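Local coordinates for transaminase (Bacillus megaterium, PDB 5G0A), which probably transfers amino groups between amines and carbonyl compounds with S selectivity, using pyridoxal-5'-phosphate as its cofactor, at residues T143-Y148 against P195-D200; V158-S163 against V189-S194; L214-T219 against I252-K257. One frame throughout, in Å; residues are numbered along the deposited sequence.

Interaction 1: residues T143-Y148 against P195-D200; sequences TREHDY and PNMFQD. With PLP (pyridoxal-5'-phosphate), chain K.
On the segment leading into the pyridoxal-5'-phosphate pocket at Y148, R144, which ends strand 140-144, and E145 after it meet P195 and M197 in the loop following the neighbouring strand 189-192. The R144 side chain stands with CG beside its own backbone N (chi1 -63°) and then bends at the next two bonds. This turns the guanidinium back to D147 and sets NH1 against the proline ring, 3.4 Å from P195 CG, the two side chains crossing at about a right angle. R144 NE reaches D147 OD2 at 2.8 Å in a nearly straight bond (174°) in the guanidinium plane, the core of a salt bridge to which NH2 adds a weak bond. Between these two residues the chain makes a type II turn, closed by D147 N to R144 O at 3.0 Å. E145 also points toward the loop, its extended chain carrying OE1 to 3.4 Å from both M197 SD and M197 CE, again in a right-angle crossing, and its CG covers one face of the H146 ring. Y148 then enters the pocket: its ring presents an edge to the cofactor, CE2 being 3.8 Å from PLP C4, and its backbone O is 3.3 Å from PLP C2A. D147 has further partners in Q240 and H149, while R144 NH1 also bonds Y251 OH. No hydrogen bond joins the segments: P195 adds van der Waals contact to a guanidinium already bonded to D147 and Y251, and M197, which also packs on Y218 of the second subunit, lies likewise against E145 OE1. The charge pair of R144 and D147 holds the guanidinium and the turn together, and is likely to steady the backbone that delivers Y148 to the cofactor.

Interaction 2: residues V158-S163 against V189-S194; sequences VTRLRS and VLMAPS
V158 begins the contact by laying its CG1 methyl against the isopropyl group of V189, 3.8 Å from V189 CG2 and 4.0 Å from V189 CG1. With CG1 beside the backbone N (chi1 -68°), this branch is the one that meets the strand, and the two valines cross at about a right angle. The backbone O of V158 takes a hydrogen bond from T143 OG1 on strand 140-144. T159 then turns its side chain away from the strand and bonds the backbone of H149 and G150, two residues of the cofactor pocket. R160 comes back toward the strand and lays its bent chain across the sulfur of M191: the carbons R160 CB and R160 CG both lie 3.7 Å from M191 SD, and the nitrogen R160 NE is 3.8 Å from it. M191 answers with a chain extended as far as SD and bent only at its last torsion. The polar end of R160 belongs to the second subunit, where NH2 bonds N225 OD1 and the guanidinium makes a cation-pi contact with Y226. With an alanine here, N225 and Y226 of the second subunit would probably lose their cationic partner, and a gap is likely to open beside M191 SD. Strand 189-192 is, within this chain, an outermost strand of the mixed seven-stranded sheet, with V189 and M191 facing the loop and L190 facing helix 214-226, as expected of the large domain in fold type I PLP enzymes, where helices and loops pack on both faces of a central, mostly parallel sheet.

Interaction 3: residues L214-T219 against I252-K257; sequences LSVKYT and IPQIRK
Helices 214-226 and 251-262 come together here at V216 and I255, whose CA atoms are 6.7 Å apart. V216 points toward the other helix and touches Q254 and I255. Its CG2 methyl does most of the touching, lying 3.7 Å from Q254 OE1, 3.8 Å from Q254 CB and 4.1 Å from I255 CD1. I255 CG1 stands beside its backbone N (chi1 -73°), and the next bond turns CD1 toward V216. The carboxamide of Q254 thus rests against an apolar branch, but its polar atoms are used elsewhere: OE1 accepts from L213 N and NE2 bonds G211 O, both in the approach to helix 214-226, which fixes how the amide is turned. One turn after V216, T219 OG1 bonds S215 O at 2.7 Å, and T219 N meets the same oxygen from the opposite face of its plane, so the hydroxyl is satisfied inside its own helix. M258 continues the packing beyond I255, touching V216 and T219. I252, I255 and R256 pack on W266 of strand 265-269, while T219 touches P193 after strand 189-192, and Y218 meets Y218 of the second subunit edge-to-face.

Interactions 1 and 2 are close neighbours, their centres about 9 Å apart, because strands 140-144 and 189-192 run side by side in one sheet: T143 O meets A192 N at 2.7 Å. The centre of interaction 3 lies about 11 Å from that of interaction 1 and about 16 Å from that of interaction 2. It joins them through packing, with F198 CD2 3.7 Å from L214 CB and A192 CB 3.4 Å from T219 OG1. Interaction 1 carries the pocket residue Y148, and in interaction 2 the side chain of V158 is about 8 Å from the cofactor. All three also touch the second subunit.

Interaction 1: residues T143-Y148 against P195-D200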
loop_
_atom_site.group_PDB
_atom_site.type_symbol
_atom_site.label_atom_id
_atom_site.label_comp_id
_atom_site.label_asym_id
_atom_site.label_seq_id
_atom_site.Cartn_x
_atom_site.Cartn_y
_atom_site.Cartn_z
ATOM N N THR B 143 -6.413 -0.717 15.346
ATOM C CA THR B 143 -6.508 0.451 16.215
ATOM C C THR B 143 -7.988 0.846 16.380
ATOM O O THR B 143 -8.890 0.108 15.935
ATOM C CB THR B 143 -5.692 1.602 15.612
ATOM O OG1 THR B 143 -5.516 2.628 16.599
ATOM C CG2 THR B 143 -6.395 2.163 14.336
ATOM N N ARG B 144 -8.260 1.966 17.049
ATOM C CA ARG B 144 -9.645 2.433 17.215
ATOM C C ARG B 144 -9.820 3.850 16.697
ATOM O O ARG B 144 -8.903 4.663 16.778
ATOM C CB ARG B 144 -10.109 2.381 18.690
ATOM C CG ARG B 144 -10.146 0.975 19.306
ATOM C CD ARG B 144 -8.811 0.573 19.951
ATOM N NE ARG B 144 -8.291 1.659 20.800
ATOM C CZ ARG B 144 -8.750 1.965 22.014
ATOM N NH1 ARG B 144 -9.742 1.252 22.568
ATOM N NH2 ARG B 144 -8.230 2.996 22.681
ATOM N N GLU B 145 -11.024 4.149 16.219
ATOM C CA GLU B 145 -11.435 5.524 15.935
ATOM C C GLU B 145 -11.052 6.430 17.115
ATOM O O GLU B 145 -11.281 6.065 18.264
ATOM C CB GLU B 145 -12.956 5.608 15.687
ATOM C CG GLU B 145 -13.348 6.974 15.122
ATOM C CD GLU B 145 -14.840 7.276 15.088
ATOM O OE1 GLU B 145 -15.627 6.636 15.816
ATOM O OE2 GLU B 145 -15.222 8.182 14.316
ATOM N N HIS B 146 -10.477 7.588 16.791
ATOM C CA HIS B 146 -10.028 8.624 17.733
ATOM C C HIS B 146 -8.764 8.312 18.536
ATOM O O HIS B 146 -8.370 9.136 19.378
ATOM C CB HIS B 146 -11.141 9.073 18.700
ATOM C CG HIS B 146 -12.448 9.379 18.033
ATOM N ND1 HIS B 146 -12.543 10.113 16.871
ATOM C CD2 HIS B 146 -13.717 9.068 18.387
ATOM C CE1 HIS B 146 -13.818 10.235 16.534
ATOM N NE2 HIS B 146 -14.548 9.611 17.435
ATOM N N ASP B 147 -8.113 7.176 18.281
ATOM C CA ASP B 147 -6.849 6.892 18.967
ATOM C C ASP B 147 -5.784 7.843 18.447
ATOM O O ASP B 147 -5.755 8.164 17.260
ATOM C CB ASP B 147 -6.349 5.464 18.713
ATOM C CG ASP B 147 -6.864 4.458 19.718
ATOM O OD1 ASP B 147 -7.801 4.774 20.476
ATOM O OD2 ASP B 147 -6.284 3.351 19.783
ATOM N N TYR B 148 -4.904 8.245 19.357
ATOM C CA TYR B 148 -3.664 8.942 19.005
ATOM C C TYR B 148 -2.497 8.097 19.506
ATOM O O TYR B 148 -2.438 7.755 20.698
ATOM C CB TYR B 148 -3.628 10.352 19.606
ATOM C CG TYR B 148 -2.377 11.092 19.144
ATOM C CD1 TYR B 148 -2.327 11.650 17.858
ATOM C CD2 TYR B 148 -1.234 11.160 19.945
ATOM C CE1 TYR B 148 -1.177 12.272 17.383
ATOM C CE2 TYR B 148 -0.071 11.813 19.489
ATOM C CZ TYR B 148 -0.059 12.354 18.202
ATOM O OH TYR B 148 1.063 12.991 17.707
ATOM N N PRO B 195 -14.271 2.769 22.027
ATOM C CA PRO B 195 -15.021 2.177 23.137
ATOM C C PRO B 195 -16.351 2.866 23.444
ATOM O O PRO B 195 -17.231 2.246 24.038
ATOM C CB PRO B 195 -14.077 2.368 24.332
ATOM C CG PRO B 195 -12.727 2.417 23.732
ATOM C CD PRO B 195 -12.905 3.164 22.439
ATOM N N ASN B 196 -16.490 4.131 23.057
ATOM C CA ASN B 196 -17.672 4.932 23.389
ATOM C C ASN B 196 -18.680 5.061 22.249
ATOM O O ASN B 196 -19.607 5.869 22.326
ATOM C CB ASN B 196 -17.253 6.337 23.843
ATOM C CG ASN B 196 -16.826 6.388 25.304
ATOM O OD1 ASN B 196 -16.930 5.402 26.042
ATOM N ND2 ASN B 196 -16.355 7.553 25.733
ATOM N N MET B 197 -18.493 4.273 21.196
ATOM C CA MET B 197 -19.198 4.498 19.931
ATOM C C MET B 197 -20.692 4.171 19.967
ATOM O O MET B 197 -21.493 4.875 19.343
ATOM C CB MET B 197 -18.514 3.724 18.797
ATOM C CG MET B 197 -18.804 4.274 17.411
ATOM S SD MET B 197 -17.516 3.864 16.219
ATOM C CE MET B 197 -18.150 4.694 14.758
ATOM N N PHE B 198 -21.062 3.111 20.683
ATOM C CA PHE B 198 -22.461 2.685 20.761
ATOM C C PHE B 198 -23.085 2.951 22.132
ATOM O O PHE B 198 -22.988 2.117 23.034
ATOM C CB PHE B 198 -22.578 1.205 20.407
ATOM C CG PHE B 198 -21.898 0.847 19.115
ATOM C CD1 PHE B 198 -22.421 1.276 17.897
ATOM C CD2 PHE B 198 -20.713 0.113 19.118
ATOM C CE1 PHE B 198 -21.786 0.958 16.704
ATOM C CE2 PHE B 198 -20.074 -0.210 17.930
ATOM C CZ PHE B 198 -20.613 0.208 16.724
ATOM N N GLN B 199 -23.736 4.106 22.260
ATOM C CA GLN B 199 -24.341 4.542 23.521
ATOM C C GLN B 199 -25.858 4.614 23.413
ATOM O O GLN B 199 -26.404 4.742 22.318
ATOM C CB GLN B 199 -23.817 5.926 23.919
ATOM C CG GLN B 199 -22.318 5.999 24.164
ATOM C CD GLN B 199 -21.892 7.291 24.841
ATOM O OE1 GLN B 199 -22.622 7.852 25.661
ATOM N NE2 GLN B 199 -20.697 7.763 24.507
ATOM N N ASP B 200 -26.544 4.535 24.552
ATOM C CA ASP B 200 -27.983 4.783 24.555
ATOM C C ASP B 200 -28.290 6.196 25.037
ATOM O O ASP B 200 -27.367 6.984 25.285
ATOM C CB ASP B 200 -28.755 3.698 25.331
ATOM C CG ASP B 200 -28.570 3.781 26.844
ATOM O OD1 ASP B 200 -28.222 4.854 27.376
ATOM O OD2 ASP B 200 -28.793 2.748 27.508
HETATM N N1 PLP K . 0.929 7.839 22.188
HETATM C C2 PLP K . 0.115 8.548 23.006
HETATM C C2A PLP K . -1.073 7.873 23.657
HETATM C C3 PLP K . 0.436 9.959 23.325
HETATM O O3 PLP K . -0.314 10.689 24.163
HETATM C C4 PLP K . 1.618 10.571 22.701
HETATM C C4A PLP K . 2.007 12.011 23.037
HETATM C C5 PLP K . 2.391 9.692 21.790
HETATM C C6 PLP K . 1.988 8.384 21.565
HETATM C C5A PLP K . 3.600 10.201 21.018
HETATM O O4P PLP K . 4.654 10.650 21.842
HETATM P P PLP K . 5.691 11.718 21.207
HETATM O O1P PLP K . 6.722 11.762 22.302
HETATM O O2P PLP K . 6.209 11.198 19.878
HETATM O O3P PLP K . 4.912 12.998 21.057
#

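Interaction 2: residues V158-S163 against V189-S194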
loop_
_atom_site.group_PDB
_atom_site.type_symbol
_atom_site.label_atom_id
_atom_site.label_comp_id
_atom_site.label_asym_id
_atom_site.label_seq_id
_atom_site.Cartn_x
_atom_site.Cartn_y
_atom_site.Cartn_z
ATOM N N VAL B 158 -1.704 4.095 12.849
ATOM C CA VAL B 158 -2.663 3.695 13.889
ATOM C C VAL B 158 -3.306 4.861 14.625
ATOM O O VAL B 158 -4.091 4.685 15.535
ATOM C CB VAL B 158 -2.095 2.653 14.876
ATOM C CG1 VAL B 158 -1.879 1.319 14.155
ATOM C CG2 VAL B 158 -0.786 3.125 15.515
ATOM N N THR B 159 -2.983 6.068 14.190
ATOM C CA THR B 159 -3.629 7.251 14.729
ATOM C C THR B 159 -4.841 7.551 13.862
ATOM O O THR B 159 -4.715 7.804 12.659
ATOM C CB THR B 159 -2.646 8.434 14.728
ATOM O OG1 THR B 159 -1.665 8.203 15.749
ATOM C CG2 THR B 159 -3.370 9.733 15.024
ATOM N N ARG B 160 -6.021 7.459 14.465
ATOM C CA ARG B 160 -7.272 7.752 13.752
ATOM C C ARG B 160 -7.978 8.954 14.390
ATOM O O ARG B 160 -9.193 8.990 14.553
ATOM C CB ARG B 160 -8.177 6.509 13.698
ATOM C CG ARG B 160 -7.597 5.319 12.950
ATOM C CD ARG B 160 -7.181 5.649 11.523
ATOM N NE ARG B 160 -8.074 6.613 10.888
ATOM C CZ ARG B 160 -7.754 7.380 9.846
ATOM N NH1 ARG B 160 -6.564 7.279 9.264
ATOM N NH2 ARG B 160 -8.631 8.257 9.377
ATOM N N LEU B 161 -7.176 9.946 14.751
ATOM C CA LEU B 161 -7.695 11.200 15.275
ATOM C C LEU B 161 -7.483 12.204 14.159
ATOM O O LEU B 161 -6.356 12.590 13.889
ATOM C CB LEU B 161 -6.927 11.600 16.549
ATOM C CG LEU B 161 -7.493 12.799 17.318
ATOM C CD1 LEU B 161 -8.899 12.501 17.807
ATOM C CD2 LEU B 161 -6.579 13.150 18.481
ATOM N N ARG B 162 -8.578 12.597 13.499
ATOM C CA ARG B 162 -8.540 13.324 12.220
ATOM C C ARG B 162 -7.706 14.603 12.251
ATOM O O ARG B 162 -7.032 14.948 11.272
ATOM C CB ARG B 162 -9.974 13.684 11.813
ATOM C CG ARG B 162 -10.117 14.187 10.396
ATOM C CD ARG B 162 -11.584 14.420 10.091
ATOM N NE ARG B 162 -11.767 14.982 8.756
ATOM C CZ ARG B 162 -12.807 15.729 8.399
ATOM N NH1 ARG B 162 -13.745 16.048 9.297
ATOM N NH2 ARG B 162 -12.898 16.177 7.144
ATOM N N SER B 163 -7.756 15.287 13.389
ATOM C CA SER B 163 -7.169 16.605 13.559
ATOM C C SER B 163 -5.703 16.578 13.973
ATOM O O SER B 163 -5.102 17.627 14.188
ATOM C CB SER B 163 -7.968 17.396 14.614
ATOM O OG SER B 163 -8.124 16.655 15.823
ATOM N N VAL B 189 -3.454 -1.583 8.536
ATOM C CA VAL B 189 -4.162 -1.164 9.746
ATOM C C VAL B 189 -5.655 -1.227 9.508
ATOM O O VAL B 189 -6.172 -0.786 8.452
ATOM C CB VAL B 189 -3.760 0.279 10.201
ATOM C CG1 VAL B 189 -4.644 0.789 11.351
ATOM C CG2 VAL B 189 -2.280 0.336 10.556
ATOM N N LEU B 190 -6.354 -1.768 10.495
ATOM C CA LEU B 190 -7.800 -1.731 10.517
ATOM C C LEU B 190 -8.270 -0.813 11.628
ATOM O O LEU B 190 -7.754 -0.874 12.752
ATOM C CB LEU B 190 -8.345 -3.134 10.770
ATOM C CG LEU B 190 -7.909 -4.249 9.847
ATOM C CD1 LEU B 190 -8.568 -5.536 10.327
ATOM C CD2 LEU B 190 -8.268 -3.931 8.393
ATOM N N MET B 191 -9.263 0.020 11.333
ATOM C CA MET B 191 -9.841 0.902 12.353
ATOM C C MET B 191 -11.114 0.302 12.954
ATOM O O MET B 191 -12.149 0.229 12.286
ATOM C CB MET B 191 -10.134 2.317 11.799
ATOM C CG MET B 191 -10.795 3.215 12.837
ATOM S SD MET B 191 -11.161 4.869 12.233
ATOM C CE MET B 191 -12.762 4.600 11.463
ATOM N N ALA B 192 -11.026 -0.098 14.220
ATOM C CA ALA B 192 -12.174 -0.635 14.979
ATOM C C ALA B 192 -12.920 0.471 15.675
ATOM O O ALA B 192 -12.435 1.609 15.749
ATOM C CB ALA B 192 -11.685 -1.670 15.998
ATOM N N PRO B 193 -14.123 0.160 16.194
ATOM C CA PRO B 193 -14.881 1.243 16.839
ATOM C C PRO B 193 -14.223 1.761 18.118
ATOM O O PRO B 193 -13.518 1.031 18.808
ATOM C CB PRO B 193 -16.248 0.615 17.158
ATOM C CG PRO B 193 -16.156 -0.834 16.799
ATOM C CD PRO B 193 -14.918 -1.070 15.995
ATOM N N SER B 194 -14.439 3.029 18.416
ATOM C CA SER B 194 -14.012 3.546 19.701
ATOM C C SER B 194 -14.828 2.848 20.810
ATOM O O SER B 194 -15.960 2.393 20.564
ATOM C CB SER B 194 -14.212 5.060 19.740
ATOM O OG SER B 194 -15.575 5.390 19.702
#

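Interaction 3: residues L214-T219 against I252-K257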
loop_
_atom_site.group_PDB
_atom_site.type_symbol
_atom_site.label_atom_id
_atom_site.label_comp_id
_atom_site.label_asym_id
_atom_site.label_seq_id
_atom_site.Cartn_x
_atom_site.Cartn_y
_atom_site.Cartn_z
ATOM N N LEU B 214 -20.716 -4.058 22.280
ATOM C CA LEU B 214 -20.891 -4.017 20.830
ATOM C C LEU B 214 -19.613 -3.565 20.117
ATOM O O LEU B 214 -19.279 -4.074 19.040
ATOM C CB LEU B 214 -22.074 -3.120 20.439
ATOM C CG LEU B 214 -23.409 -3.791 20.080
ATOM C CD1 LEU B 214 -23.893 -4.771 21.136
ATOM C CD2 LEU B 214 -24.477 -2.741 19.788
ATOM N N SER B 215 -18.918 -2.605 20.720
ATOM C CA SER B 215 -17.618 -2.178 20.203
ATOM C C SER B 215 -16.656 -3.358 20.082
ATOM O O SER B 215 -15.985 -3.508 19.054
ATOM C CB SER B 215 -17.016 -1.078 21.081
ATOM O OG SER B 215 -16.767 -1.591 22.371
ATOM N N VAL B 216 -16.562 -4.164 21.145
ATOM C CA VAL B 216 -15.730 -5.367 21.145
ATOM C C VAL B 216 -16.225 -6.406 20.131
ATOM O O VAL B 216 -15.429 -7.007 19.386
ATOM C CB VAL B 216 -15.627 -5.984 22.563
ATOM C CG1 VAL B 216 -14.879 -7.311 22.526
ATOM C CG2 VAL B 216 -14.964 -4.998 23.535
ATOM N N LYS B 217 -17.539 -6.627 20.097
ATOM C CA LYS B 217 -18.121 -7.572 19.134
ATOM C C LYS B 217 -17.702 -7.264 17.702
ATOM O O LYS B 217 -17.275 -8.149 16.957
ATOM C CB LYS B 217 -19.664 -7.597 19.230
ATOM C CG LYS B 217 -20.312 -8.478 18.167
ATOM C CD LYS B 217 -21.749 -8.085 17.860
ATOM C CE LYS B 217 -22.311 -8.938 16.732
ATOM N NZ LYS B 217 -22.740 -10.288 17.198
ATOM N N TYR B 218 -17.830 -6.007 17.306
ATOM C CA TYR B 218 -17.524 -5.659 15.945
ATOM C C TYR B 218 -16.016 -5.688 15.682
ATOM O O TYR B 218 -15.587 -6.045 14.584
ATOM C CB TYR B 218 -18.153 -4.325 15.530
ATOM C CG TYR B 218 -17.938 -4.054 14.067
ATOM C CD1 TYR B 218 -18.391 -4.965 13.096
ATOM C CD2 TYR B 218 -17.251 -2.924 13.635
ATOM C CE1 TYR B 218 -18.184 -4.743 11.752
ATOM C CE2 TYR B 218 -17.040 -2.694 12.284
ATOM C CZ TYR B 218 -17.509 -3.604 11.348
ATOM O OH TYR B 218 -17.306 -3.393 10.004
ATOM N N THR B 219 -15.220 -5.343 16.698
ATOM C CA THR B 219 -13.759 -5.497 16.583
ATOM C C THR B 219 -13.403 -6.960 16.282
ATOM O O THR B 219 -12.608 -7.262 15.393
ATOM C CB THR B 219 -13.029 -5.030 17.872
ATOM O OG1 THR B 219 -13.411 -3.687 18.187
ATOM C CG2 THR B 219 -11.505 -5.086 17.706
ATOM N N ILE B 252 -11.666 -2.754 28.426
ATOM C CA ILE B 252 -10.297 -3.273 28.473
ATOM C C ILE B 252 -10.225 -4.759 28.876
ATOM O O ILE B 252 -9.573 -5.551 28.203
ATOM C CB ILE B 252 -9.349 -2.357 29.319
ATOM C CG1 ILE B 252 -9.118 -1.011 28.596
ATOM C CG2 ILE B 252 -8.022 -3.063 29.608
ATOM C CD1 ILE B 252 -8.378 -1.127 27.241
ATOM N N PRO B 253 -10.923 -5.159 29.957
ATOM C CA PRO B 253 -10.945 -6.595 30.209
ATOM C C PRO B 253 -11.482 -7.398 29.020
ATOM O O PRO B 253 -10.974 -8.492 28.735
ATOM C CB PRO B 253 -11.863 -6.724 31.456
ATOM C CG PRO B 253 -11.709 -5.415 32.150
ATOM C CD PRO B 253 -11.550 -4.390 31.050
ATOM N N GLN B 254 -12.479 -6.860 28.318
ATOM C CA GLN B 254 -13.014 -7.582 27.160
ATOM C C GLN B 254 -12.036 -7.650 25.984
ATOM O O GLN B 254 -11.991 -8.644 25.273
ATOM C CB GLN B 254 -14.371 -7.036 26.741
ATOM C CG GLN B 254 -15.489 -7.567 27.629
ATOM C CD GLN B 254 -16.878 -7.200 27.121
ATOM O OE1 GLN B 254 -17.081 -6.912 25.944
ATOM N NE2 GLN B 254 -17.852 -7.235 28.025
ATOM N N ILE B 255 -11.246 -6.598 25.795
ATOM C CA ILE B 255 -10.206 -6.626 24.761
ATOM C C ILE B 255 -9.099 -7.617 25.097
ATOM O O ILE B 255 -8.610 -8.328 24.213
ATOM C CB ILE B 255 -9.635 -5.211 24.488
ATOM C CG1 ILE B 255 -10.653 -4.359 23.708
ATOM C CG2 ILE B 255 -8.273 -5.283 23.778
ATOM C CD1 ILE B 255 -11.036 -4.840 22.305
ATOM N N ARG B 256 -8.714 -7.686 26.372
ATOM C CA ARG B 256 -7.684 -8.622 26.783
ATOM C C ARG B 256 -8.144 -10.062 26.513
ATOM O O ARG B 256 -7.401 -10.873 25.967
ATOM C CB ARG B 256 -7.312 -8.415 28.263
ATOM C CG ARG B 256 -6.442 -9.518 28.845
ATOM C CD ARG B 256 -4.985 -9.488 28.387
ATOM N NE ARG B 256 -4.803 -9.904 26.987
ATOM C CZ ARG B 256 -3.624 -9.978 26.365
ATOM N NH1 ARG B 256 -2.491 -9.689 26.993
ATOM N NH2 ARG B 256 -3.580 -10.366 25.093
ATOM N N LYS B 257 -9.379 -10.349 26.920
ATOM C CA LYS B 257 -10.001 -11.652 26.698
ATOM C C LYS B 257 -10.129 -11.983 25.205
ATOM O O LYS B 257 -9.735 -13.063 24.784
ATOM C CB LYS B 257 -11.370 -11.693 27.395
ATOM C CG LYS B 257 -12.116 -13.012 27.245
ATOM C CD LYS B 257 -13.202 -13.125 28.320
ATOM C CE LYS B 257 -14.147 -14.295 28.059
ATOM N NZ LYS B 257 -15.077 -14.042 26.918
#